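Local coordinates for protein Dye type peroxidase A (Streptomyces lividans 1326, PDB 6GZW) that is a dye-decolourising peroxidase that probably uses hydrogen peroxide to oxidise dyes and other substrates at its ferric haem, at residues Ser113-Asp118 with Val222-Arg227; Ala286-Pro291 with Gln337-Arg342. All blocks are in the same frame, centred on the assembly; numbering follows the deposited sequence.

Contact 1 (Ser113-Asp118 with Val222-Arg227); sequences SSDHLD and VVRRIR. With HEM (protoporphyrin IX containing Fe), chain C.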
ATOM      1  N   SER A 113      28.309   1.671  12.982  1.00 18.58           N
ATOM      2  CA  SER A 113      28.071   1.032  14.264  1.00 19.34           C
ATOM      3  C   SER A 113      26.569   0.757  14.518  1.00 19.24           C
ATOM      4  O   SER A 113      26.218  -0.239  15.136  1.00 19.87           O
ATOM      5  CB  SER A 113      28.691   1.860  15.416  1.00 19.77           C
ATOM      6  OG  SER A 113      27.880   2.988  15.738  1.00 22.45           O
ATOM      7  N   SER A 114      25.699   1.640  14.029  1.00 19.28           N
ATOM      8  CA  SER A 114      24.246   1.493  14.218  1.00 19.72           C
ATOM      9  C   SER A 114      23.585   0.548  13.189  1.00 18.98           C
ATOM     10  O   SER A 114      22.376   0.346  13.259  1.00 18.75           O
ATOM     11  CB  SER A 114      23.563   2.876  14.188  1.00 20.11           C
ATOM     12  OG  SER A 114      23.774   3.561  12.947  1.00 22.19           O
ATOM     13  N   ASP A 115      24.333  -0.022  12.246  1.00 17.54           N
ATOM     14  CA  ASP A 115      23.715  -0.927  11.245  1.00 17.55           C
ATOM     15  C   ASP A 115      23.134  -2.186  11.886  1.00 18.35           C
ATOM     16  O   ASP A 115      23.752  -2.781  12.770  1.00 19.50           O
ATOM     17  CB  ASP A 115      24.748  -1.404  10.225  1.00 17.07           C
ATOM     18  CG  ASP A 115      25.024  -0.411   9.122  1.00 16.93           C
ATOM     19  OD1 ASP A 115      24.373   0.649   9.056  1.00 16.27           O
ATOM     20  OD2 ASP A 115      25.895  -0.746   8.279  1.00 17.81           O
ATOM     21  N   HIS A 116      21.982  -2.621  11.391  1.00 17.85           N
ATOM     22  CA  HIS A 116      21.400  -3.918  11.723  1.00 19.04           C
ATOM     23  C   HIS A 116      20.823  -4.521  10.447  1.00 16.98           C
ATOM     24  O   HIS A 116      19.640  -4.854  10.367  1.00 15.58           O
ATOM     25  CB  HIS A 116      20.352  -3.754  12.819  1.00 21.01           C
ATOM     26  CG  HIS A 116      20.912  -3.184  14.089  1.00 24.11           C
ATOM     27  ND1 HIS A 116      20.815  -1.844  14.423  1.00 28.36           N
ATOM     28  CD2 HIS A 116      21.620  -3.768  15.083  1.00 25.06           C
ATOM     29  CE1 HIS A 116      21.406  -1.639  15.589  1.00 27.61           C
ATOM     30  NE2 HIS A 116      21.899  -2.793  16.011  1.00 28.42           N
ATOM     31  N   LEU A 117      21.695  -4.643   9.451  1.00 16.20           N
ATOM     32  CA  LEU A 117      21.286  -4.953   8.101  1.00 15.88           C
ATOM     33  C   LEU A 117      20.973  -6.418   7.880  1.00 15.82           C
ATOM     34  O   LEU A 117      21.721  -7.290   8.322  1.00 16.77           O
ATOM     35  CB  LEU A 117      22.355  -4.501   7.096  1.00 15.25           C
ATOM     36  CG  LEU A 117      22.789  -3.032   7.161  1.00 16.16           C
ATOM     37  CD1 LEU A 117      23.843  -2.775   6.092  1.00 16.15           C
ATOM     38  CD2 LEU A 117      21.601  -2.081   7.014  1.00 15.67           C
ATOM     39  N   ASP A 118      19.885  -6.664   7.156  1.00 15.84           N
ATOM     40  CA  ASP A 118      19.562  -7.975   6.615  1.00 17.29           C
ATOM     41  C   ASP A 118      20.328  -8.126   5.295  1.00 17.10           C
ATOM     42  O   ASP A 118      19.990  -7.479   4.283  1.00 15.78           O
ATOM     43  CB  ASP A 118      18.058  -8.104   6.379  1.00 17.99           C
ATOM     44  CG  ASP A 118      17.652  -9.504   5.929  1.00 19.27           C
ATOM     45  OD1 ASP A 118      18.504 -10.228   5.373  1.00 20.40           O
ATOM     46  OD2 ASP A 118      16.480  -9.885   6.160  1.00 20.94           O
ATOM     47  N   VAL A 222      21.367   5.666  -2.675  1.00 11.73           N
ATOM     48  CA  VAL A 222      21.494   4.841  -1.483  1.00 11.21           C
ATOM     49  C   VAL A 222      20.085   4.649  -0.953  1.00 11.71           C
ATOM     50  O   VAL A 222      19.387   5.635  -0.699  1.00 11.21           O
ATOM     51  CB  VAL A 222      22.407   5.485  -0.420  1.00 12.14           C
ATOM     52  CG1 VAL A 222      22.368   4.698   0.892  1.00 11.97           C
ATOM     53  CG2 VAL A 222      23.821   5.599  -0.978  1.00 11.92           C
ATOM     54  N   VAL A 223      19.671   3.384  -0.863  1.00 10.83           N
ATOM     55  CA  VAL A 223      18.394   2.949  -0.295  1.00 10.91           C
ATOM     56  C   VAL A 223      18.699   2.451   1.107  1.00 10.78           C
ATOM     57  O   VAL A 223      19.635   1.656   1.288  1.00 10.81           O
ATOM     58  CB  VAL A 223      17.821   1.792  -1.124  1.00 11.06           C
ATOM     59  CG1 VAL A 223      16.531   1.250  -0.523  1.00 11.30           C
ATOM     60  CG2 VAL A 223      17.617   2.231  -2.555  1.00 11.40           C
ATOM     61  N   ARG A 224      17.905   2.893   2.083  1.00 10.53           N
ATOM     62  CA  ARG A 224      17.958   2.343   3.451  1.00 10.87           C
ATOM     63  C   ARG A 224      16.565   2.040   3.920  1.00 10.44           C
ATOM     64  O   ARG A 224      15.689   2.916   3.870  1.00 11.13           O
ATOM     65  CB  ARG A 224      18.614   3.337   4.437  1.00 11.37           C
ATOM     66  CG  ARG A 224      19.986   3.843   3.982  1.00 11.60           C
ATOM     67  CD  ARG A 224      21.081   2.796   4.085  1.00 11.91           C
ATOM     68  NE  ARG A 224      21.524   2.633   5.469  1.00 12.77           N
ATOM     69  CZ  ARG A 224      22.699   2.129   5.844  1.00 13.10           C
ATOM     70  NH1 ARG A 224      23.566   1.641   4.943  1.00 13.69           N
ATOM     71  NH2 ARG A 224      23.004   2.088   7.152  1.00 13.07           N
ATOM     72  N   ARG A 225      16.343   0.800   4.361  1.00 10.04           N
ATOM     73  CA  ARG A 225      15.093   0.415   4.979  1.00 10.21           C
ATOM     74  C   ARG A 225      15.289   0.764   6.457  1.00  9.86           C
ATOM     75  O   ARG A 225      15.967   0.035   7.167  1.00  9.14           O
ATOM     76  CB  ARG A 225      14.796  -1.081   4.803  1.00 10.09           C
ATOM     77  CG  ARG A 225      13.450  -1.515   5.392  1.00  9.99           C
ATOM     78  CD  ARG A 225      13.341  -3.030   5.436  1.00 10.73           C
ATOM     79  NE  ARG A 225      12.066  -3.488   5.991  1.00 10.95           N
ATOM     80  CZ  ARG A 225      10.908  -3.499   5.320  1.00 11.32           C
ATOM     81  NH1 ARG A 225      10.839  -3.039   4.078  1.00 11.29           N
ATOM     82  NH2 ARG A 225       9.805  -3.947   5.901  1.00 11.25           N
ATOM     83  N   ILE A 226      14.655   1.856   6.905  1.00  9.84           N
ATOM     84  CA  ILE A 226      14.866   2.332   8.261  1.00  9.98           C
ATOM     85  C   ILE A 226      13.577   2.131   9.040  1.00  9.65           C
ATOM     86  O   ILE A 226      12.582   2.810   8.793  1.00  9.63           O
ATOM     87  CB  ILE A 226      15.277   3.815   8.285  1.00  9.97           C
ATOM     88  CG1 ILE A 226      16.450   4.066   7.339  1.00 10.70           C
ATOM     89  CG2 ILE A 226      15.638   4.224   9.701  1.00 10.30           C
ATOM     90  CD1 ILE A 226      16.861   5.519   7.270  1.00 10.59           C
ATOM     91  N   ARG A 227      13.597   1.185   9.986  1.00 10.10           N
ATOM     92  CA  ARG A 227      12.453   0.950  10.813  1.00 10.42           C
ATOM     93  C   ARG A 227      12.339   2.064  11.811  1.00 10.76           C
ATOM     94  O   ARG A 227      13.339   2.535  12.347  1.00 10.76           O
ATOM     95  CB  ARG A 227      12.561  -0.391  11.549  1.00 11.04           C
ATOM     96  CG  ARG A 227      11.356  -0.692  12.439  1.00 11.69           C
ATOM     97  CD  ARG A 227      11.205  -2.174  12.706  1.00 12.32           C
ATOM     98  NE  ARG A 227      12.282  -2.717  13.541  1.00 12.80           N
ATOM     99  CZ  ARG A 227      12.275  -2.737  14.866  1.00 14.26           C
ATOM    100  NH1 ARG A 227      11.288  -2.198  15.567  1.00 14.18           N
ATOM    101  NH2 ARG A 227      13.290  -3.307  15.505  1.00 16.21           N
TER
HETATM  102  CHA HEM C 501      15.997  16.500   7.147  1.00 10.16           C
HETATM  103  CHB HEM C 501      13.485  12.955   9.282  1.00 10.00           C
HETATM  104  CHC HEM C 501      16.972   9.817   8.023  1.00 10.15           C
HETATM  105  CHD HEM C 501      19.453  13.352   5.904  1.00 10.57           C
HETATM  106  C1A HEM C 501      15.022  15.820   7.831  1.00 10.27           C
HETATM  107  C2A HEM C 501      13.874  16.428   8.418  1.00 10.63           C
HETATM  108  C3A HEM C 501      13.182  15.424   9.015  1.00 10.79           C
HETATM  109  C4A HEM C 501      13.900  14.202   8.806  1.00 10.25           C
HETATM  110  CMA HEM C 501      11.868  15.518   9.753  1.00 11.03           C
HETATM  111  CAA HEM C 501      13.496  17.903   8.402  1.00 11.27           C
HETATM  112  CBA HEM C 501      12.633  18.385   7.246  1.00 11.81           C
HETATM  113  CGA HEM C 501      13.379  18.357   5.954  1.00 12.79           C
HETATM  114  O1A HEM C 501      14.153  19.287   5.599  1.00 12.80           O
HETATM  115  O2A HEM C 501      13.257  17.357   5.189  1.00 12.77           O
HETATM  116  C1B HEM C 501      14.220  11.770   9.098  1.00 10.07           C
HETATM  117  C2B HEM C 501      13.783  10.481   9.522  1.00  9.79           C
HETATM  118  C3B HEM C 501      14.741   9.575   9.191  1.00  9.85           C
HETATM  119  C4B HEM C 501      15.812  10.367   8.512  1.00 10.15           C
HETATM  120  CMB HEM C 501      12.509  10.192  10.255  1.00  9.86           C
HETATM  121  CAB HEM C 501      14.742   8.103   9.327  1.00  9.86           C
HETATM  122  CBB HEM C 501      13.650   7.359   9.371  1.00  9.80           C
HETATM  123  C1C HEM C 501      17.981  10.498   7.379  1.00 10.56           C
HETATM  124  C2C HEM C 501      19.170   9.902   6.886  1.00 10.98           C
HETATM  125  C3C HEM C 501      19.891  10.923   6.292  1.00 11.29           C
HETATM  126  C4C HEM C 501      19.104  12.125   6.403  1.00 10.58           C
HETATM  127  CMC HEM C 501      19.600   8.472   7.005  1.00 11.26           C
HETATM  128  CAC HEM C 501      21.236  10.902   5.668  1.00 10.81           C
HETATM  129  CBC HEM C 501      22.225  10.022   5.888  1.00 11.13           C
HETATM  130  C1D HEM C 501      18.626  14.474   6.048  1.00 10.03           C
HETATM  131  C2D HEM C 501      19.019  15.754   5.430  1.00 10.20           C
HETATM  132  C3D HEM C 501      18.066  16.641   5.773  1.00 10.17           C
HETATM  133  C4D HEM C 501      17.094  15.872   6.603  1.00 10.06           C
HETATM  134  CMD HEM C 501      20.236  16.018   4.548  1.00  9.84           C
HETATM  135  CAD HEM C 501      18.033  18.108   5.376  1.00 10.17           C
HETATM  136  CBD HEM C 501      18.879  18.981   6.309  1.00 10.24           C
HETATM  137  CGD HEM C 501      18.877  20.403   5.843  1.00 10.87           C
HETATM  138  O1D HEM C 501      18.054  21.234   6.321  1.00 11.87           O
HETATM  139  O2D HEM C 501      19.685  20.747   4.956  1.00 10.60           O
HETATM  140  NA  HEM C 501      15.084  14.473   8.157  1.00 10.72           N
HETATM  141  NB  HEM C 501      15.429  11.648   8.535  1.00 10.02           N
HETATM  142  NC  HEM C 501      17.978  11.832   7.141  1.00 10.65           N
HETATM  143  ND  HEM C 501      17.528  14.601   6.813  1.00 10.32           N
HETATM  144 FE   HEM C 501      16.527  13.186   7.671  1.00 10.78          FE
HETATM  145  O   HOH W   1      26.067   0.287   5.722  1.00 14.86           O
HETATM  146  O   HOH W   2      15.615  12.742   5.968  1.00 14.68           O
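Arg224 NH2 donates to Asp115 OD1 at 2.8 Å in a salt bridge that ties the loop before strand 126-132 to strand 219-228. It spans the two halves of a Dyp-type peroxidase, a ferredoxin-like fold of the dimeric alpha+beta barrel class, joining a loop of the N-terminal family region to a strand of the C-terminal one. The bond is bent, 131° at the hydrogen, and enters on the syn side of OD1 but 29° out of the carboxylate plane. With the two planes turned 49° apart, the groups do not meet as a flat pair. Water 1 makes the second link: it donates to Asp115 OD2 and accepts from Arg224 NH1 at 2.9 Å, lying in the guanidinium plane. Bends at chi2 and chi3 fold the Arg224 chain and bring its head round to the loop. His352 takes NE and Ser355 takes NH1, both from strand 350-360, so all three guanidinium nitrogens are engaged and the group's rotation is fixed. Over one face lies Leu117, whose CD2 is 4.4 Å from Arg224 NH2. With an alanine at Asp115, Arg224 NH2 would probably lose its charged partner and water 1 one of its two grips. Two residues on, Ile226 reaches the haem edge, its CG2 3.7 Å from vinyl carbon CBB.

Contact 2 (Ala286-Pro291 with Gln337-Arg342); sequences ARITRP and QRKLDR. With HEM (protoporphyrin IX containing Fe), chain C.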
ATOM      1  N   ALA A 286      17.866  17.864  12.108  1.00 12.70           N
ATOM      2  CA  ALA A 286      17.800  18.923  11.089  1.00 12.91           C
ATOM      3  C   ALA A 286      18.856  20.024  11.260  1.00 13.39           C
ATOM      4  O   ALA A 286      18.955  20.929  10.396  1.00 13.75           O
ATOM      5  CB  ALA A 286      16.390  19.510  10.977  1.00 12.85           C
ATOM      6  N   ARG A 287      19.646  19.957  12.332  1.00 12.26           N
ATOM      7  CA  ARG A 287      20.896  20.723  12.393  1.00 12.84           C
ATOM      8  C   ARG A 287      22.041  19.944  11.749  1.00 12.38           C
ATOM      9  O   ARG A 287      22.668  20.395  10.796  1.00 12.46           O
ATOM     10  CB  ARG A 287      21.274  21.049  13.847  1.00 13.27           C
ATOM     11  CG  ARG A 287      22.635  21.726  13.999  1.00 14.26           C
ATOM     12  CD  ARG A 287      23.085  21.721  15.457  1.00 15.32           C
ATOM     13  NE  ARG A 287      22.369  22.718  16.233  1.00 15.30           N
ATOM     14  CZ  ARG A 287      22.730  23.991  16.372  1.00 15.96           C
ATOM     15  NH1 ARG A 287      23.793  24.486  15.759  1.00 17.17           N
ATOM     16  NH2 ARG A 287      21.970  24.812  17.096  1.00 16.92           N
ATOM     17  N   ILE A 288      22.295  18.755  12.277  1.00 12.41           N
ATOM     18  CA  ILE A 288      23.521  18.038  11.944  1.00 12.86           C
ATOM     19  C   ILE A 288      23.572  17.415  10.531  1.00 13.16           C
ATOM     20  O   ILE A 288      24.648  17.058  10.054  1.00 14.01           O
ATOM     21  CB  ILE A 288      23.917  17.039  13.040  1.00 13.26           C
ATOM     22  CG1 ILE A 288      22.965  15.849  13.089  1.00 14.43           C
ATOM     23  CG2 ILE A 288      24.027  17.759  14.403  1.00 13.52           C
ATOM     24  CD1 ILE A 288      23.383  14.803  14.097  1.00 14.19           C
ATOM     25  N   THR A 289      22.422  17.313   9.872  1.00 12.63           N
ATOM     26  CA  THR A 289      22.374  16.812   8.490  1.00 12.36           C
ATOM     27  C   THR A 289      22.586  17.895   7.401  1.00 12.31           C
ATOM     28  O   THR A 289      22.750  17.562   6.222  1.00 12.77           O
ATOM     29  CB  THR A 289      20.995  16.171   8.209  1.00 12.13           C
ATOM     30  OG1 THR A 289      20.003  17.133   8.550  1.00 11.79           O
ATOM     31  CG2 THR A 289      20.798  14.908   8.995  1.00 12.47           C
ATOM     32  N   ARG A 290      22.625  19.179   7.774  1.00 11.39           N
ATOM     33  CA  ARG A 290      22.721  20.251   6.779  1.00 12.62           C
ATOM     34  C   ARG A 290      24.036  20.187   5.981  1.00 13.30           C
ATOM     35  O   ARG A 290      25.109  19.847   6.541  1.00 13.79           O
ATOM     36  CB  ARG A 290      22.612  21.623   7.435  1.00 12.58           C
ATOM     37  CG  ARG A 290      21.286  21.965   8.125  1.00 12.92           C
ATOM     38  CD  ARG A 290      21.441  23.145   9.084  1.00 13.59           C
ATOM     39  NE  ARG A 290      21.805  24.345   8.347  1.00 13.04           N
ATOM     40  CZ  ARG A 290      20.958  25.275   7.898  1.00 14.67           C
ATOM     41  NH1 ARG A 290      19.639  25.172   8.074  1.00 14.29           N
ATOM     42  NH2 ARG A 290      21.437  26.325   7.210  1.00 15.93           N
ATOM     43  N   PRO A 291      23.974  20.517   4.678  1.00 14.16           N
ATOM     44  CA  PRO A 291      25.232  20.603   3.932  1.00 14.30           C
ATOM     45  C   PRO A 291      26.259  21.545   4.584  1.00 14.81           C
ATOM     46  O   PRO A 291      27.433  21.200   4.624  1.00 14.42           O
ATOM     47  CB  PRO A 291      24.794  21.063   2.523  1.00 13.87           C
ATOM     48  CG  PRO A 291      23.367  20.560   2.389  1.00 13.84           C
ATOM     49  CD  PRO A 291      22.798  20.649   3.787  1.00 13.66           C
ATOM     50  N   GLN A 337      25.796  10.194   7.202  1.00 13.18           N
ATOM     51  CA  GLN A 337      25.516   9.034   8.053  1.00 13.99           C
ATOM     52  C   GLN A 337      26.621   8.740   9.071  1.00 14.77           C
ATOM     53  O   GLN A 337      26.316   8.336  10.199  1.00 15.80           O
ATOM     54  CB  GLN A 337      25.155   7.778   7.218  1.00 13.89           C
ATOM     55  CG  GLN A 337      24.671   6.563   8.013  1.00 13.83           C
ATOM     56  CD  GLN A 337      23.454   6.831   8.906  1.00 14.08           C
ATOM     57  OE1 GLN A 337      22.685   7.764   8.667  1.00 15.62           O
ATOM     58  NE2 GLN A 337      23.272   6.002   9.930  1.00 16.17           N
ATOM     59  N   ARG A 338      27.890   8.981   8.708  1.00 15.79           N
ATOM     60  CA  ARG A 338      28.984   8.821   9.696  1.00 17.51           C
ATOM     61  C   ARG A 338      28.713   9.714  10.890  1.00 17.31           C
ATOM     62  O   ARG A 338      28.896   9.298  12.032  1.00 18.64           O
ATOM     63  CB  ARG A 338      30.327   9.181   9.097  1.00 18.77           C
ATOM     64  CG  ARG A 338      30.928   8.120   8.206  1.00 21.60           C
ATOM     65  CD  ARG A 338      32.378   8.497   7.904  1.00 24.88           C
ATOM     66  NE  ARG A 338      33.049   7.550   7.014  1.00 26.01           N
ATOM     67  CZ  ARG A 338      33.459   6.335   7.367  1.00 28.38           C
ATOM     68  NH1 ARG A 338      33.240   5.857   8.594  1.00 30.06           N
ATOM     69  NH2 ARG A 338      34.088   5.567   6.478  1.00 30.31           N
ATOM     70  N   LYS A 339      28.273  10.940  10.607  1.00 17.22           N
ATOM     71  CA  LYS A 339      27.918  11.890  11.654  1.00 18.31           C
ATOM     72  C   LYS A 339      26.667  11.497  12.411  1.00 17.91           C
ATOM     73  O   LYS A 339      26.606  11.670  13.627  1.00 18.23           O
ATOM     74  CB  LYS A 339      27.663  13.256  11.068  1.00 20.18           C
ATOM     75  CG  LYS A 339      27.353  14.307  12.120  1.00 22.05           C
ATOM     76  CD  LYS A 339      27.638  15.687  11.595  1.00 24.29           C
ATOM     77  CE  LYS A 339      29.129  15.937  11.512  1.00 25.28           C
ATOM     78  NZ  LYS A 339      29.342  17.190  10.759  1.00 26.73           N
ATOM     79  N   LEU A 340      25.645  11.008  11.698  1.00 15.97           N
ATOM     80  CA  LEU A 340      24.401  10.637  12.402  1.00 16.04           C
ATOM     81  C   LEU A 340      24.539   9.421  13.312  1.00 16.88           C
ATOM     82  O   LEU A 340      23.853   9.317  14.358  1.00 16.36           O
ATOM     83  CB  LEU A 340      23.268  10.365  11.408  1.00 15.24           C
ATOM     84  CG  LEU A 340      22.914  11.431  10.380  1.00 15.02           C
ATOM     85  CD1 LEU A 340      21.641  11.031   9.668  1.00 15.07           C
ATOM     86  CD2 LEU A 340      22.805  12.818  10.990  1.00 14.54           C
ATOM     87  N   ASP A 341      25.395   8.496  12.884  1.00 17.23           N
ATOM     88  CA  ASP A 341      25.491   7.133  13.425  1.00 18.69           C
ATOM     89  C   ASP A 341      25.274   7.079  14.945  1.00 19.93           C
ATOM     90  O   ASP A 341      24.284   6.493  15.425  1.00 19.60           O
ATOM     91  CB  ASP A 341      26.836   6.528  12.989  1.00 19.50           C
ATOM     92  CG  ASP A 341      27.027   5.120  13.467  1.00 20.33           C
ATOM     93  OD1 ASP A 341      26.111   4.307  13.280  1.00 20.54           O
ATOM     94  OD2 ASP A 341      28.105   4.813  14.025  1.00 24.95           O
ATOM     95  N   ARG A 342      26.167   7.748  15.683  1.00 21.00           N
ATOM     96  CA  ARG A 342      26.027   7.967  17.136  1.00 21.65           C
ATOM     97  C   ARG A 342      25.643   9.403  17.529  1.00 20.92           C
ATOM     98  O   ARG A 342      25.096   9.620  18.629  1.00 21.92           O
ATOM     99  CB  ARG A 342      27.356   7.610  17.843  1.00 24.05           C
ATOM    100  CG  ARG A 342      27.760   6.139  17.741  1.00 25.42           C
ATOM    101  CD  ARG A 342      28.843   5.767  18.754  1.00 29.42           C
ATOM    102  NE  ARG A 342      30.190   6.215  18.383  1.00 30.68           N
ATOM    103  CZ  ARG A 342      31.165   5.457  17.851  1.00 31.78           C
ATOM    104  NH1 ARG A 342      31.008   4.153  17.582  1.00 28.86           N
ATOM    105  NH2 ARG A 342      32.351   6.030  17.578  1.00 31.37           N
TER
HETATM  106  CHA HEM C 501      15.997  16.500   7.147  1.00 10.16           C
HETATM  107  CHB HEM C 501      13.485  12.955   9.282  1.00 10.00           C
HETATM  108  CHC HEM C 501      16.972   9.817   8.023  1.00 10.15           C
HETATM  109  CHD HEM C 501      19.453  13.352   5.904  1.00 10.57           C
HETATM  110  C1A HEM C 501      15.022  15.820   7.831  1.00 10.27           C
HETATM  111  C2A HEM C 501      13.874  16.428   8.418  1.00 10.63           C
HETATM  112  C3A HEM C 501      13.182  15.424   9.015  1.00 10.79           C
HETATM  113  C4A HEM C 501      13.900  14.202   8.806  1.00 10.25           C
HETATM  114  CMA HEM C 501      11.868  15.518   9.753  1.00 11.03           C
HETATM  115  CAA HEM C 501      13.496  17.903   8.402  1.00 11.27           C
HETATM  116  CBA HEM C 501      12.633  18.385   7.246  1.00 11.81           C
HETATM  117  CGA HEM C 501      13.379  18.357   5.954  1.00 12.79           C
HETATM  118  O1A HEM C 501      14.153  19.287   5.599  1.00 12.80           O
HETATM  119  O2A HEM C 501      13.257  17.357   5.189  1.00 12.77           O
HETATM  120  C1B HEM C 501      14.220  11.770   9.098  1.00 10.07           C
HETATM  121  C2B HEM C 501      13.783  10.481   9.522  1.00  9.79           C
HETATM  122  C3B HEM C 501      14.741   9.575   9.191  1.00  9.85           C
HETATM  123  C4B HEM C 501      15.812  10.367   8.512  1.00 10.15           C
HETATM  124  CMB HEM C 501      12.509  10.192  10.255  1.00  9.86           C
HETATM  125  CAB HEM C 501      14.742   8.103   9.327  1.00  9.86           C
HETATM  126  CBB HEM C 501      13.650   7.359   9.371  1.00  9.80           C
HETATM  127  C1C HEM C 501      17.981  10.498   7.379  1.00 10.56           C
HETATM  128  C2C HEM C 501      19.170   9.902   6.886  1.00 10.98           C
HETATM  129  C3C HEM C 501      19.891  10.923   6.292  1.00 11.29           C
HETATM  130  C4C HEM C 501      19.104  12.125   6.403  1.00 10.58           C
HETATM  131  CMC HEM C 501      19.600   8.472   7.005  1.00 11.26           C
HETATM  132  CAC HEM C 501      21.236  10.902   5.668  1.00 10.81           C
HETATM  133  CBC HEM C 501      22.225  10.022   5.888  1.00 11.13           C
HETATM  134  C1D HEM C 501      18.626  14.474   6.048  1.00 10.03           C
HETATM  135  C2D HEM C 501      19.019  15.754   5.430  1.00 10.20           C
HETATM  136  C3D HEM C 501      18.066  16.641   5.773  1.00 10.17           C
HETATM  137  C4D HEM C 501      17.094  15.872   6.603  1.00 10.06           C
HETATM  138  CMD HEM C 501      20.236  16.018   4.548  1.00  9.84           C
HETATM  139  CAD HEM C 501      18.033  18.108   5.376  1.00 10.17           C
HETATM  140  CBD HEM C 501      18.879  18.981   6.309  1.00 10.24           C
HETATM  141  CGD HEM C 501      18.877  20.403   5.843  1.00 10.87           C
HETATM  142  O1D HEM C 501      18.054  21.234   6.321  1.00 11.87           O
HETATM  143  O2D HEM C 501      19.685  20.747   4.956  1.00 10.60           O
HETATM  144  NA  HEM C 501      15.084  14.473   8.157  1.00 10.72           N
HETATM  145  NB  HEM C 501      15.429  11.648   8.535  1.00 10.02           N
HETATM  146  NC  HEM C 501      17.978  11.832   7.141  1.00 10.65           N
HETATM  147  ND  HEM C 501      17.528  14.601   6.813  1.00 10.32           N
HETATM  148 FE   HEM C 501      16.527  13.186   7.671  1.00 10.78          FE
HETATM  149  O   HOH W   2      15.615  12.742   5.968  1.00 14.68           O
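Leu340 divides its two methyls: CD2 goes to Ile288 and Thr289, CD1 to the haem. Its CG stands anti to the carbonyl carbon (chi1 -54°), which swings the fork off helix 333-343 toward the other segment. Ile288 crosses it obliquely, and both CG1 and CD1 of the isoleucine lie 3.7 Å from Leu340 CD2. Thr289 comes at the same methyl from a second direction, its CG2 3.5 Å from Leu340 CD2. One leucine methyl thus serves two consecutive side chains, which reach it from directions about at right angles, with no hydrogen bond across the segments. Within the C-terminal region of the Dyp-type peroxidase fold, these residues join segment 286-291 to helix 333-343 and form part of the haem pocket. Thr289 and Leu340 sit on the face of the porphyrin opposite the iron-bound water 2. Leu340 CD1 is 3.8 Å from pyrrole carbon C3C, and Thr289 CB is 3.4 Å from C2D. The threonine's hydroxyl bonds back to the carbonyl of His285, which fixes its rotation and leaves CG2 directed at the leucine. Lys339 packs along the backbone instead: with CG anti to the backbone N (chi1 -177°), its chain runs past Ile288, CD 3.6 Å from Ile288 O. Asn294 clasps both partners, ND2 bonding to that carbonyl and OD1 to Lys339 NZ. Further along the chain, Pro291 CD lies 3.3 Å from propionate oxygen O2D, and the aliphatic part of Arg290 runs beside the same propionate while its guanidinium pairs with Asp292.

Contact 1 and contact 2, whose centres are about 15 Å apart, meet through Asp341 of helix 333-343. Its carboxylate probably accepts from both serines at the start of 113-118: Ser114 OG lies 2.5 Å from Asp341 OD1, and Ser113 OG lies 2.5 Å from Asp341 OD2. The loop that reaches Arg224 is therefore also held to the helix that carries Leu340. Both contacts touch the haem, and they share one of its methyls. In contact 1, Ile226 CD1 is 4.0 Å from HEM CMC. In contact 2, Gln337 OE1 is 3.6 Å from HEM CMC. Contact 1 reaches the haem at its edge, whereas contact 2 packs against the ring face away from water 2 and beside a propionate.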